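Side-chain contacts in UDP-L-Rhamnose Synthase (Acanthamoeba polyphaga mimivirus, PDB 7JID), which probably makes UDP-L-rhamnose with NADP(H) as cofactor, and here holds NADP and UDP-rhamnose in a Rossmann-type reductase fold: residues L230-H235 with L239-M244; L7-K12 with S41-E46; G60-P65 with S137-V142. All coordinates share one frame; numbering follows the deposited sequence.

Contact 1: L230-H235 with L239-M244; sequences LIRDIH and LTWENM. With AWU ([[(2~{R},3~{S},4~{R},5~{R})-5-[2,4-bis(oxidanylidene)pyrimidin-1-yl]-3,4-bis(oxidanyl)oxolan-2-yl]methoxy-oxidanyl-phosphoryl] [(2~{R},3~{R},4~{R},5~{R},6~{S})-6-methyl-3,4,5-tris(oxidanyl)oxan-2-yl] hydrogen phosphate), chain C; EDO (1,2-ethanediol), chain H.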
loop_
_atom_site.group_PDB
_atom_site.type_symbol
_atom_site.label_atom_id
_atom_site.label_comp_id
_atom_site.label_asym_id
_atom_site.label_seq_id
_atom_site.Cartn_x
_atom_site.Cartn_y
_atom_site.Cartn_z
ATOM N N LEU A 230 29.168 26.493 2.207
ATOM C CA LEU A 230 28.694 27.658 3.002
ATOM C C LEU A 230 29.082 27.526 4.465
ATOM O O LEU A 230 29.472 28.531 5.069
ATOM C CB LEU A 230 27.191 27.788 2.877
ATOM C CG LEU A 230 26.702 28.332 1.546
ATOM C CD1 LEU A 230 25.198 28.165 1.444
ATOM C CD2 LEU A 230 27.108 29.802 1.387
ATOM N N ILE A 231 28.961 26.331 5.034
ATOM C CA ILE A 231 29.310 26.155 6.466
ATOM C C ILE A 231 30.802 26.458 6.612
ATOM O O ILE A 231 31.174 27.187 7.544
ATOM C CB ILE A 231 28.943 24.737 6.917
ATOM C CG1 ILE A 231 27.426 24.573 6.944
ATOM C CG2 ILE A 231 29.617 24.427 8.234
ATOM C CD1 ILE A 231 26.944 23.139 7.096
ATOM N N ARG A 232 31.608 25.970 5.680
ATOM C CA ARG A 232 33.067 26.193 5.719
ATOM C C ARG A 232 33.356 27.695 5.609
ATOM O O ARG A 232 34.102 28.242 6.461
ATOM C CB ARG A 232 33.760 25.460 4.578
ATOM C CG ARG A 232 35.270 25.657 4.500
ATOM C CD ARG A 232 35.811 25.131 3.179
ATOM N NE ARG A 232 35.220 25.888 2.093
ATOM C CZ ARG A 232 34.981 25.449 0.872
ATOM N NH1 ARG A 232 35.243 24.197 0.527
ATOM N NH2 ARG A 232 34.406 26.265 0.005
ATOM N N ASP A 233 32.773 28.332 4.603
ATOM C CA ASP A 233 33.109 29.724 4.208
ATOM C C ASP A 233 32.498 30.748 5.169
ATOM O O ASP A 233 33.061 31.860 5.242
ATOM C CB ASP A 233 32.681 29.975 2.770
ATOM C CG ASP A 233 33.508 29.176 1.791
ATOM O OD1 ASP A 233 34.607 28.747 2.164
ATOM O OD2 ASP A 233 33.079 29.027 0.648
ATOM N N ILE A 234 31.426 30.427 5.883
ATOM C CA ILE A 234 30.790 31.338 6.876
ATOM C C ILE A 234 31.394 31.091 8.269
ATOM O O ILE A 234 31.736 32.096 8.945
ATOM C CB ILE A 234 29.257 31.267 6.835
ATOM C CG1 ILE A 234 28.712 31.746 5.493
ATOM C CG2 ILE A 234 28.631 32.076 7.967
ATOM C CD1 ILE A 234 27.260 31.468 5.331
ATOM N N HIS A 235 31.561 29.841 8.692
ATOM C CA HIS A 235 31.895 29.513 10.104
ATOM C C HIS A 235 33.189 28.717 10.291
ATOM O O HIS A 235 33.852 28.928 11.337
ATOM C CB HIS A 235 30.772 28.691 10.711
ATOM C CG HIS A 235 29.496 29.432 10.855
ATOM N ND1 HIS A 235 29.371 30.564 11.645
ATOM C CD2 HIS A 235 28.288 29.208 10.304
ATOM C CE1 HIS A 235 28.131 30.998 11.594
ATOM N NE2 HIS A 235 27.430 30.159 10.785
ATOM N N LEU A 239 36.947 23.187 7.621
ATOM C CA LEU A 239 36.011 22.088 7.266
ATOM C C LEU A 239 36.420 21.524 5.915
ATOM O O LEU A 239 36.540 22.309 4.951
ATOM C CB LEU A 239 34.567 22.601 7.183
ATOM C CG LEU A 239 33.525 21.501 6.957
ATOM C CD1 LEU A 239 33.517 20.522 8.100
ATOM C CD2 LEU A 239 32.138 22.087 6.761
ATOM N N THR A 240 36.557 20.193 5.867
ATOM C CA THR A 240 36.859 19.406 4.650
ATOM C C THR A 240 36.003 18.129 4.707
ATOM O O THR A 240 35.532 17.714 5.816
ATOM C CB THR A 240 38.361 19.109 4.535
ATOM O OG1 THR A 240 38.771 18.349 5.667
ATOM C CG2 THR A 240 39.187 20.367 4.445
ATOM N N TRP A 241 35.752 17.563 3.550
ATOM C CA TRP A 241 34.969 16.320 3.441
ATOM C C TRP A 241 35.427 15.542 2.214
ATOM O O TRP A 241 35.947 16.144 1.256
ATOM C CB TRP A 241 33.461 16.624 3.428
ATOM C CG TRP A 241 33.026 17.505 2.309
ATOM C CD1 TRP A 241 32.520 17.120 1.109
ATOM C CD2 TRP A 241 33.085 18.949 2.269
ATOM N NE1 TRP A 241 32.232 18.207 0.337
ATOM C CE2 TRP A 241 32.561 19.342 1.024
ATOM C CE3 TRP A 241 33.482 19.951 3.159
ATOM C CZ2 TRP A 241 32.476 20.679 0.633
ATOM C CZ3 TRP A 241 33.385 21.276 2.775
ATOM C CH2 TRP A 241 32.871 21.628 1.531
ATOM N N GLU A 242 35.165 14.231 2.235
ATOM C CA GLU A 242 35.416 13.332 1.092
ATOM C C GLU A 242 34.120 13.145 0.299
ATOM O O GLU A 242 33.061 12.965 0.926
ATOM C CB GLU A 242 35.917 11.989 1.624
ATOM C CG GLU A 242 36.287 11.010 0.530
ATOM C CD GLU A 242 36.966 9.742 1.038
ATOM O OE1 GLU A 242 37.222 8.861 0.214
ATOM O OE2 GLU A 242 37.238 9.641 2.261
ATOM N N ASN A 243 34.207 13.206 -1.021
ATOM C CA ASN A 243 33.054 12.926 -1.912
ATOM C C ASN A 243 33.078 11.455 -2.298
ATOM O O ASN A 243 34.193 10.825 -2.272
ATOM C CB ASN A 243 33.033 13.815 -3.143
ATOM C CG ASN A 243 32.508 15.198 -2.815
ATOM O OD1 ASN A 243 33.207 16.167 -3.054
ATOM N ND2 ASN A 243 31.302 15.305 -2.265
ATOM N N MET A 244 31.908 10.913 -2.564
ATOM C CA MET A 244 31.755 9.579 -3.174
ATOM C C MET A 244 30.676 9.665 -4.230
ATOM O O MET A 244 29.796 10.569 -4.163
ATOM C CB MET A 244 31.409 8.515 -2.126
ATOM C CG MET A 244 30.055 8.716 -1.441
ATOM S SD MET A 244 29.656 7.273 -0.468
ATOM C CE MET A 244 28.265 7.922 0.472
HETATM P PA AWU C . 19.779 9.836 4.643
HETATM O O1A AWU C . 19.987 8.395 4.367
HETATM O O2A AWU C . 20.384 10.424 5.907
HETATM O O3A AWU C . 18.247 10.353 4.849
HETATM P PB AWU C . 16.877 9.640 4.272
HETATM O O1B AWU C . 16.898 9.310 2.760
HETATM O O2B AWU C . 16.462 8.535 5.269
HETATM O O3B AWU C . 15.921 10.914 4.420
HETATM C "C5'" AWU C . 12.300 11.080 4.413
HETATM O "O5'" AWU C . 13.652 11.107 4.827
HETATM C "C4'" AWU C . 12.014 12.284 3.532
HETATM O "O4'" AWU C . 10.696 12.213 2.942
HETATM C "C3'" AWU C . 13.021 12.322 2.430
HETATM O "O3'" AWU C . 12.930 13.578 1.810
HETATM C "C2'" AWU C . 14.459 12.227 2.929
HETATM C "C1'" AWU C . 14.640 11.132 3.884
HETATM N N1 AWU C . 24.313 10.604 2.233
HETATM C C2 AWU C . 25.663 10.813 2.012
HETATM O O2 AWU C . 26.041 11.807 1.357
HETATM N N3 AWU C . 26.561 9.991 2.640
HETATM C C4 AWU C . 26.165 8.896 3.343
HETATM O O4 AWU C . 27.073 8.191 3.920
HETATM C C5 AWU C . 24.804 8.699 3.582
HETATM C C6 AWU C . 23.869 9.498 2.932
HETATM C C1C AWU C . 23.298 11.486 1.590
HETATM C C2C AWU C . 22.153 10.793 0.851
HETATM C C3C AWU C . 21.020 11.844 0.971
HETATM C C4C AWU C . 21.332 12.462 2.296
HETATM C C5C AWU C . 20.397 12.085 3.426
HETATM C "C6'" AWU C . 11.499 11.100 5.713
HETATM O "O2'" AWU C . 14.731 13.390 3.683
HETATM O O2C AWU C . 22.535 10.593 -0.486
HETATM O O3C AWU C . 21.176 12.867 0.004
HETATM O O4C AWU C . 22.625 12.035 2.704
HETATM O O5C AWU C . 20.303 10.642 3.411
HETATM C C1 EDO H . 36.928 19.124 0.173
HETATM O O1 EDO H . 36.825 19.471 1.519
HETATM C C2 EDO H . 35.748 19.554 -0.609
HETATM O O2 EDO H . 35.021 18.489 -1.180
HETATM O O HOH W 1 36.936 22.240 2.083
#
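Ile231 and Leu239 form the tight, inward part of this contact: CG2 of Ile231 lies 3.7 Å from CD2 of Leu239, one methyl branch against another. Leu239 has its CG anti to the backbone N (chi1 -174°), which carries its branched end to the helix. Leu239 CB packs against the aliphatic root of Arg232, 4.0 Å from Arg232 CB. Val285 of helix 277-287 and Phe290 extend the apolar patch beyond Ile231. Helix 224-234 ends here, and the contact joins that end to the segment leading into the small strand 242-243, which pairs in parallel with 184-185, at the uridine end of the UDP-sugar site. Toward solvent the joint is looser and relies on water. Arg232 bends at chi3 (62°), and its guanidinium grips Asp233 side-on, NE to OD1 at 2.9 Å and NH2 to OD2 at 3.1 Å, which fixes the rotation of the flat group. NH1 is left to face the second segment. Arg232 NH1 comes within 3.6 Å of Trp241 CH2 in an oblique approach, the two planes 20° apart, and donates to a water that in turn donates to Leu239 O. The same water meets O1 of an ethanediol, probably from the crystallisation liquor, whose C2 lies over one face of the Trp241 indole and whose O1 accepts from Trp241 N at 3.0 Å. Asn225, earlier on the helix, accepts from Trp241 NE1, while Met244 sets its CE 3.4 Å from N3 of the UDP-rhamnose uracil.

Contact 2: L7-K12 with S41-E46; sequences LIFGNK and SAVERE. With NAP (NADP nicotinamide-adenine-dinucleotide phosphate), chain D.
The Phe9 ring and the Glu46 carboxylate are the flat groups that meet here, their planes 85° apart and their side chains running past each other in opposite directions. At the far end of the ring, Phe9 CZ has the carboxylate oxygen OE1 of Glu46 at 4.2 Å and the methyl CG1 of Val43 at 4.3 Å, both in oblique approaches. On the outer side of helix 40-50, one face of the Arg45 guanidinium lies on Ser41 O and Ala42 CA. Phe9 CG stands anti to its carbonyl carbon, chi1 -75°, and this carries the ring from the sheet toward the helix. Leu93 of helix 79-99 touches both Phe9 and Val43, and Val55 of the neighbouring strand also touches the ring. Glu46 reaches inward with CG anti to the backbone N and an extended chain; Ser35 OG bonds to OE1 and the backbone N of Gln34 to OE2, giving each oxygen a polar partner beside the apolar ring. Strand 5-9 lies inside the parallel sheet of a Rossmann fold, between strands 29-32 and 54-57, and helix 40-50 packs on one side of it. The strand and helix segments run nearly antiparallel, at 160°, with their axes 12.0 Å apart at closest approach, a separation bridged by side chains. Leu7 adds a looser touch, its CD1 4.4 Å from Glu46 CD. Past Phe9 the strand gives way to the loop that receives the cofactor, where Gly10, at positive phi, brings its CA to 3.8 Å from O4B of the NADP adenosine ribose.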
loop_
_atom_site.group_PDB
_atom_site.type_symbol
_atom_site.label_atom_id
_atom_site.label_comp_id
_atom_site.label_asym_id
_atom_site.label_seq_id
_atom_site.Cartn_x
_atom_site.Cartn_y
_atom_site.Cartn_z
ATOM N N LEU A 7 -6.316 19.061 15.459
ATOM C CA LEU A 7 -5.960 17.709 15.923
ATOM C C LEU A 7 -4.713 17.256 15.149
ATOM O O LEU A 7 -4.818 17.190 13.926
ATOM C CB LEU A 7 -7.134 16.764 15.679
ATOM C CG LEU A 7 -6.876 15.308 16.048
ATOM C CD1 LEU A 7 -6.544 15.178 17.525
ATOM C CD2 LEU A 7 -8.044 14.449 15.674
ATOM N N ILE A 8 -3.644 16.967 15.868
ATOM C CA ILE A 8 -2.318 16.672 15.249
ATOM C C ILE A 8 -1.960 15.213 15.521
ATOM O O ILE A 8 -1.691 14.854 16.680
ATOM C CB ILE A 8 -1.230 17.636 15.760
ATOM C CG1 ILE A 8 -1.636 19.119 15.667
ATOM C CG2 ILE A 8 0.093 17.358 15.035
ATOM C CD1 ILE A 8 -2.083 19.562 14.294
ATOM N N PHE A 9 -1.814 14.460 14.446
ATOM C CA PHE A 9 -1.232 13.101 14.448
ATOM C C PHE A 9 0.272 13.231 14.204
ATOM O O PHE A 9 0.647 14.012 13.318
ATOM C CB PHE A 9 -1.867 12.261 13.347
ATOM C CG PHE A 9 -3.263 11.811 13.688
ATOM C CD1 PHE A 9 -3.509 10.575 14.265
ATOM C CD2 PHE A 9 -4.340 12.647 13.433
ATOM C CE1 PHE A 9 -4.797 10.200 14.608
ATOM C CE2 PHE A 9 -5.629 12.266 13.763
ATOM C CZ PHE A 9 -5.858 11.031 14.341
ATOM N N GLY A 10 1.092 12.569 15.008
ATOM C CA GLY A 10 2.552 12.738 14.959
ATOM C C GLY A 10 3.011 13.956 15.746
ATOM O O GLY A 10 4.115 14.494 15.492
ATOM N N ASN A 11 2.196 14.431 16.698
ATOM C CA ASN A 11 2.549 15.705 17.375
ATOM C C ASN A 11 3.775 15.560 18.292
ATOM O O ASN A 11 4.304 16.602 18.673
ATOM C CB ASN A 11 1.363 16.304 18.116
ATOM C CG ASN A 11 1.121 15.596 19.416
ATOM O OD1 ASN A 11 1.246 16.198 20.490
ATOM N ND2 ASN A 11 0.769 14.330 19.304
ATOM N N LYS A 12 4.238 14.349 18.625
ATOM C CA LYS A 12 5.470 14.100 19.411
ATOM C C LYS A 12 6.659 13.915 18.483
ATOM O O LYS A 12 7.779 13.793 18.960
ATOM C CB LYS A 12 5.334 12.842 20.272
ATOM C CG LYS A 12 4.170 12.874 21.241
ATOM C CD LYS A 12 4.089 14.148 22.037
ATOM C CE LYS A 12 3.984 13.907 23.529
ATOM N NZ LYS A 12 5.304 13.549 24.106
ATOM N N SER A 41 -10.990 2.671 13.572
ATOM C CA SER A 41 -12.163 2.856 14.465
ATOM C C SER A 41 -11.813 3.832 15.603
ATOM O O SER A 41 -12.688 4.663 15.940
ATOM C CB SER A 41 -12.719 1.522 14.936
ATOM O OG SER A 41 -11.708 0.730 15.545
ATOM N N ALA A 42 -10.617 3.768 16.169
ATOM C CA ALA A 42 -10.197 4.724 17.223
ATOM C C ALA A 42 -10.083 6.146 16.634
ATOM O O ALA A 42 -10.470 7.140 17.309
ATOM C CB ALA A 42 -8.917 4.288 17.871
ATOM N N VAL A 43 -9.574 6.262 15.401
ATOM C CA VAL A 43 -9.432 7.583 14.727
ATOM C C VAL A 43 -10.830 8.207 14.594
ATOM O O VAL A 43 -11.005 9.415 14.934
ATOM C CB VAL A 43 -8.793 7.417 13.337
ATOM C CG1 VAL A 43 -8.924 8.699 12.542
ATOM C CG2 VAL A 43 -7.349 6.957 13.468
ATOM N N GLU A 44 -11.803 7.432 14.115
ATOM C CA GLU A 44 -13.151 7.997 13.867
ATOM C C GLU A 44 -13.776 8.364 15.215
ATOM O O GLU A 44 -14.396 9.421 15.279
ATOM C CB GLU A 44 -14.045 7.035 13.103
ATOM C CG GLU A 44 -15.434 7.614 12.924
ATOM C CD GLU A 44 -16.249 6.987 11.829
ATOM O OE1 GLU A 44 -15.794 5.983 11.246
ATOM O OE2 GLU A 44 -17.329 7.518 11.553
ATOM N N ARG A 45 -13.587 7.557 16.254
ATOM C CA ARG A 45 -14.105 7.912 17.600
ATOM C C ARG A 45 -13.449 9.227 18.039
ATOM O O ARG A 45 -14.178 10.109 18.562
ATOM C CB ARG A 45 -13.876 6.784 18.609
ATOM C CG ARG A 45 -14.812 5.589 18.450
ATOM C CD ARG A 45 -14.664 4.640 19.653
ATOM N NE ARG A 45 -13.348 4.014 19.805
ATOM C CZ ARG A 45 -12.928 2.927 19.140
ATOM N NH1 ARG A 45 -13.713 2.331 18.257
ATOM N NH2 ARG A 45 -11.717 2.441 19.352
ATOM N N GLU A 46 -12.135 9.372 17.855
ATOM C CA GLU A 46 -11.395 10.568 18.338
ATOM C C GLU A 46 -11.884 11.800 17.577
ATOM O O GLU A 46 -12.128 12.844 18.222
ATOM C CB GLU A 46 -9.884 10.416 18.218
ATOM C CG GLU A 46 -9.132 11.583 18.822
ATOM C CD GLU A 46 -7.676 11.286 19.113
ATOM O OE1 GLU A 46 -7.062 10.576 18.299
ATOM O OE2 GLU A 46 -7.149 11.735 20.142
HETATM P PA NAP D . 9.502 11.418 13.315
HETATM O O1A NAP D . 10.247 12.318 14.274
HETATM O O2A NAP D . 9.827 9.956 13.296
HETATM O O5B NAP D . 7.985 11.681 13.683
HETATM C C5B NAP D . 6.967 10.783 13.238
HETATM C C4B NAP D . 5.805 10.636 14.209
HETATM O O4B NAP D . 4.752 9.868 13.643
HETATM C C3B NAP D . 6.299 9.929 15.464
HETATM O O3B NAP D . 5.824 10.778 16.535
HETATM C C2B NAP D . 5.563 8.597 15.403
HETATM O O2B NAP D . 5.147 8.252 16.689
HETATM C C1B NAP D . 4.316 8.896 14.573
HETATM N N9A NAP D . 3.642 7.796 13.911
HETATM C C8A NAP D . 4.158 6.956 13.025
HETATM N N7A NAP D . 3.229 6.100 12.592
HETATM C C5A NAP D . 2.091 6.397 13.234
HETATM C C6A NAP D . 0.793 5.843 13.238
HETATM N N6A NAP D . 0.537 4.811 12.467
HETATM N N1A NAP D . -0.127 6.429 14.080
HETATM C C2A NAP D . 0.209 7.491 14.825
HETATM N N3A NAP D . 1.416 8.074 14.898
HETATM C C4A NAP D . 2.364 7.535 14.084
HETATM O O3 NAP D . 9.571 11.853 11.766
HETATM P PN NAP D . 9.444 13.355 11.161
HETATM O O1N NAP D . 10.764 13.458 10.415
HETATM O O2N NAP D . 8.880 14.375 12.057
HETATM O O5D NAP D . 8.422 13.071 9.985
HETATM C C5D NAP D . 7.011 13.225 9.928
HETATM C C4D NAP D . 6.492 12.375 8.731
HETATM O O4D NAP D . 5.854 13.238 7.844
HETATM C C3D NAP D . 7.677 11.792 7.991
HETATM O O3D NAP D . 7.282 10.782 6.988
HETATM C C2D NAP D . 8.168 13.178 7.511
HETATM O O2D NAP D . 9.123 13.251 6.443
HETATM C C1D NAP D . 6.896 13.864 7.086
HETATM P P2B NAP D . 5.600 6.888 17.362
HETATM O O1X NAP D . 6.979 7.024 17.843
HETATM O O2X NAP D . 4.605 6.939 18.536
HETATM O O3X NAP D . 5.419 5.663 16.457
#

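Contact 3: G60-P65 with S137-V142; sequences GRTHGP and SSYSVV. With NAP (NADP nicotinamide-adenine-dinucleotide phosphate), chain D.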
loop_
_atom_site.group_PDB
_atom_site.type_symbol
_atom_site.label_atom_id
_atom_site.label_comp_id
_atom_site.label_asym_id
_atom_site.label_seq_id
_atom_site.Cartn_x
_atom_site.Cartn_y
_atom_site.Cartn_z
ATOM N N GLY A 60 4.823 8.799 10.042
ATOM C CA GLY A 60 5.467 7.864 9.107
ATOM C C GLY A 60 6.527 7.054 9.801
ATOM O O GLY A 60 6.784 7.274 11.000
ATOM N N ARG A 61 7.128 6.154 9.052
ATOM C CA ARG A 61 8.151 5.241 9.594
ATOM C C ARG A 61 9.380 5.401 8.720
ATOM O O ARG A 61 9.317 5.033 7.555
ATOM C CB ARG A 61 7.611 3.815 9.693
ATOM C CG ARG A 61 8.529 2.872 10.455
ATOM C CD ARG A 61 8.604 3.134 11.949
ATOM N NE ARG A 61 7.304 3.482 12.492
ATOM C CZ ARG A 61 7.076 4.094 13.641
ATOM N NH1 ARG A 61 5.839 4.421 13.987
ATOM N NH2 ARG A 61 8.081 4.415 14.444
ATOM N N THR A 62 10.400 6.065 9.252
ATOM C CA THR A 62 11.518 6.610 8.427
ATOM C C THR A 62 12.881 6.324 9.045
ATOM O O THR A 62 13.886 6.759 8.441
ATOM C CB THR A 62 11.372 8.107 8.203
ATOM O OG1 THR A 62 11.456 8.780 9.472
ATOM C CG2 THR A 62 10.103 8.414 7.429
ATOM N N HIS A 63 12.878 5.630 10.169
ATOM C CA HIS A 63 14.086 5.275 10.967
ATOM C C HIS A 63 13.606 4.390 12.094
ATOM O O HIS A 63 12.390 4.405 12.423
ATOM C CB HIS A 63 14.789 6.518 11.553
ATOM C CG HIS A 63 13.912 7.316 12.452
ATOM N ND1 HIS A 63 13.973 7.224 13.842
ATOM C CD2 HIS A 63 12.932 8.195 12.173
ATOM C CE1 HIS A 63 13.061 8.021 14.363
ATOM N NE2 HIS A 63 12.385 8.609 13.362
ATOM N N GLY A 64 14.543 3.797 12.798
ATOM C CA GLY A 64 14.188 2.960 13.950
ATOM C C GLY A 64 15.444 2.334 14.511
ATOM O O GLY A 64 16.547 2.752 14.159
ATOM N N PRO A 65 15.273 1.342 15.405
ATOM C CA PRO A 65 16.411 0.730 16.096
ATOM C C PRO A 65 17.448 0.206 15.093
ATOM O O PRO A 65 17.111 -0.512 14.129
ATOM C CB PRO A 65 15.713 -0.341 16.953
ATOM C CG PRO A 65 14.331 0.256 17.219
ATOM C CD PRO A 65 13.967 0.827 15.862
ATOM N N SER A 137 14.093 2.745 -3.152
ATOM C CA SER A 137 14.019 2.415 -1.710
ATOM C C SER A 137 12.589 1.905 -1.459
ATOM O O SER A 137 11.632 2.351 -2.142
ATOM C CB SER A 137 14.365 3.559 -0.809
ATOM O OG SER A 137 13.392 4.593 -0.926
ATOM N N SER A 138 12.403 1.083 -0.447
ATOM C CA SER A 138 11.060 0.579 -0.078
ATOM C C SER A 138 10.196 1.744 0.412
ATOM O O SER A 138 8.981 1.806 0.066
ATOM C CB SER A 138 11.153 -0.545 0.908
ATOM O OG SER A 138 11.737 -1.690 0.269
ATOM N N TYR A 139 10.824 2.682 1.123
ATOM C CA TYR A 139 10.176 3.954 1.574
ATOM C C TYR A 139 9.599 4.676 0.367
ATOM O O TYR A 139 8.410 5.063 0.313
ATOM C CB TYR A 139 11.175 4.887 2.235
ATOM C CG TYR A 139 10.607 6.239 2.592
ATOM C CD1 TYR A 139 9.804 6.414 3.715
ATOM C CD2 TYR A 139 10.929 7.353 1.842
ATOM C CE1 TYR A 139 9.295 7.665 4.032
ATOM C CE2 TYR A 139 10.439 8.620 2.166
ATOM C CZ TYR A 139 9.636 8.770 3.280
ATOM O OH TYR A 139 9.156 10.025 3.589
ATOM N N SER A 140 10.436 4.888 -0.651
ATOM C CA SER A 140 10.050 5.718 -1.805
ATOM C C SER A 140 8.934 5.007 -2.570
ATOM O O SER A 140 7.977 5.647 -3.056
ATOM C CB SER A 140 11.202 6.070 -2.696
ATOM O OG SER A 140 12.031 7.041 -2.075
ATOM N N VAL A 141 9.014 3.687 -2.634
ATOM C CA VAL A 141 7.994 2.877 -3.354
ATOM C C VAL A 141 6.632 3.045 -2.679
ATOM O O VAL A 141 5.659 3.415 -3.348
ATOM C CB VAL A 141 8.397 1.409 -3.404
ATOM C CG1 VAL A 141 7.215 0.604 -3.941
ATOM C CG2 VAL A 141 9.618 1.242 -4.303
ATOM N N VAL A 142 6.580 2.837 -1.380
ATOM C CA VAL A 142 5.303 2.900 -0.627
ATOM C C VAL A 142 4.781 4.336 -0.669
ATOM O O VAL A 142 3.596 4.534 -0.961
ATOM C CB VAL A 142 5.478 2.366 0.797
ATOM C CG1 VAL A 142 4.234 2.660 1.645
ATOM C CG2 VAL A 142 5.755 0.879 0.755
HETATM P PA NAP D . 9.502 11.418 13.315
HETATM O O1A NAP D . 10.247 12.318 14.274
HETATM O O2A NAP D . 9.827 9.956 13.296
HETATM O O5B NAP D . 7.985 11.681 13.683
HETATM C C5B NAP D . 6.967 10.783 13.238
HETATM C C4B NAP D . 5.805 10.636 14.209
HETATM O O4B NAP D . 4.752 9.868 13.643
HETATM C C3B NAP D . 6.299 9.929 15.464
HETATM O O3B NAP D . 5.824 10.778 16.535
HETATM C C2B NAP D . 5.563 8.597 15.403
HETATM O O2B NAP D . 5.147 8.252 16.689
HETATM C C1B NAP D . 4.316 8.896 14.573
HETATM N N9A NAP D . 3.642 7.796 13.911
HETATM C C8A NAP D . 4.158 6.956 13.025
HETATM N N7A NAP D . 3.229 6.100 12.592
HETATM C C5A NAP D . 2.091 6.397 13.234
HETATM C C6A NAP D . 0.793 5.843 13.238
HETATM N N6A NAP D . 0.537 4.811 12.467
HETATM N N1A NAP D . -0.127 6.429 14.080
HETATM C C2A NAP D . 0.209 7.491 14.825
HETATM N N3A NAP D . 1.416 8.074 14.898
HETATM C C4A NAP D . 2.364 7.535 14.084
HETATM O O3 NAP D . 9.571 11.853 11.766
HETATM P PN NAP D . 9.444 13.355 11.161
HETATM O O1N NAP D . 10.764 13.458 10.415
HETATM O O2N NAP D . 8.880 14.375 12.057
HETATM O O5D NAP D . 8.422 13.071 9.985
HETATM C C5D NAP D . 7.011 13.225 9.928
HETATM C C4D NAP D . 6.492 12.375 8.731
HETATM O O4D NAP D . 5.854 13.238 7.844
HETATM C C3D NAP D . 7.677 11.792 7.991
HETATM O O3D NAP D . 7.282 10.782 6.988
HETATM C C2D NAP D . 8.168 13.178 7.511
HETATM O O2D NAP D . 9.123 13.251 6.443
HETATM C C1D NAP D . 6.896 13.864 7.086
HETATM P P2B NAP D . 5.600 6.888 17.362
HETATM O O1X NAP D . 6.979 7.024 17.843
HETATM O O2X NAP D . 4.605 6.939 18.536
HETATM O O3X NAP D . 5.419 5.663 16.457
#
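Tyr139 and Thr62 bury the most surface here, and they meet by one methyl group: CG2 of Thr62 lies 3.6 Å from CE1 of the tyrosine ring, an oblique approach with the two side chains lying side by side and pointing the same way. Tyr139 leaves the first turn of helix 138-150 with CG anti to the backbone N (chi1 174°), which sends the ring toward the loop. The same Thr62 CG2 is 3.7 Å from O3D of the NADP ribose that would carry the nicotinamide, so one methyl touches both ring and cofactor. Tyr139 OH lies 4.0 Å from that ribose oxygen, O3D, and hydrogen-bonds to O4' of the rhamnose, placing the phenol between the two ligands. Arg61 contributes less: its carbonyl O comes within 4.1 Å of Tyr139 CD1, while its guanidinium turns to the cofactor. There NH1 donates an almost straight bond (177°) to phosphate oxygen O3X of NADP, 2.8 Å long and in the guanidinium plane, and NE makes a salt bridge to Asp85, which probably helps to hold the group. Two residues on, His63 donates from NE2 at its ring edge to O2A of the diphosphate at 2.9 Å. The helix start is fixed by an N-cap, Ser137 OG accepting from Ser140 N at 3.0 Å, and the outer side of this turn packs on Leu79 and Val80 of the second subunit. Tyr139 is consistent with the tyrosine of the YxxxK motif of extended short-chain dehydrogenases/reductases, which stands between cofactor and substrate.

How the contacts relate
Along the chain the contacts come in series, contact 2 first, then contact 3, then contact 1. Contacts 2 and 3 both lie in the Rossmann-type part and touch NADP: contact 2 joins the first strand of the six-stranded parallel sheet to helix 40-50, and contact 3 joins the loop after strand 54-57 to helix 138-150. Their centres are 21 Å apart. Contact 1, at the uracil end of UDP-rhamnose, lies 42 Å from contact 2, on the opposite side of the chain's centre, and 29 Å from contact 3, centre to centre. The three thus follow the bound ligands from adenosine to uridine, with contact 3 where cofactor and sugar meet.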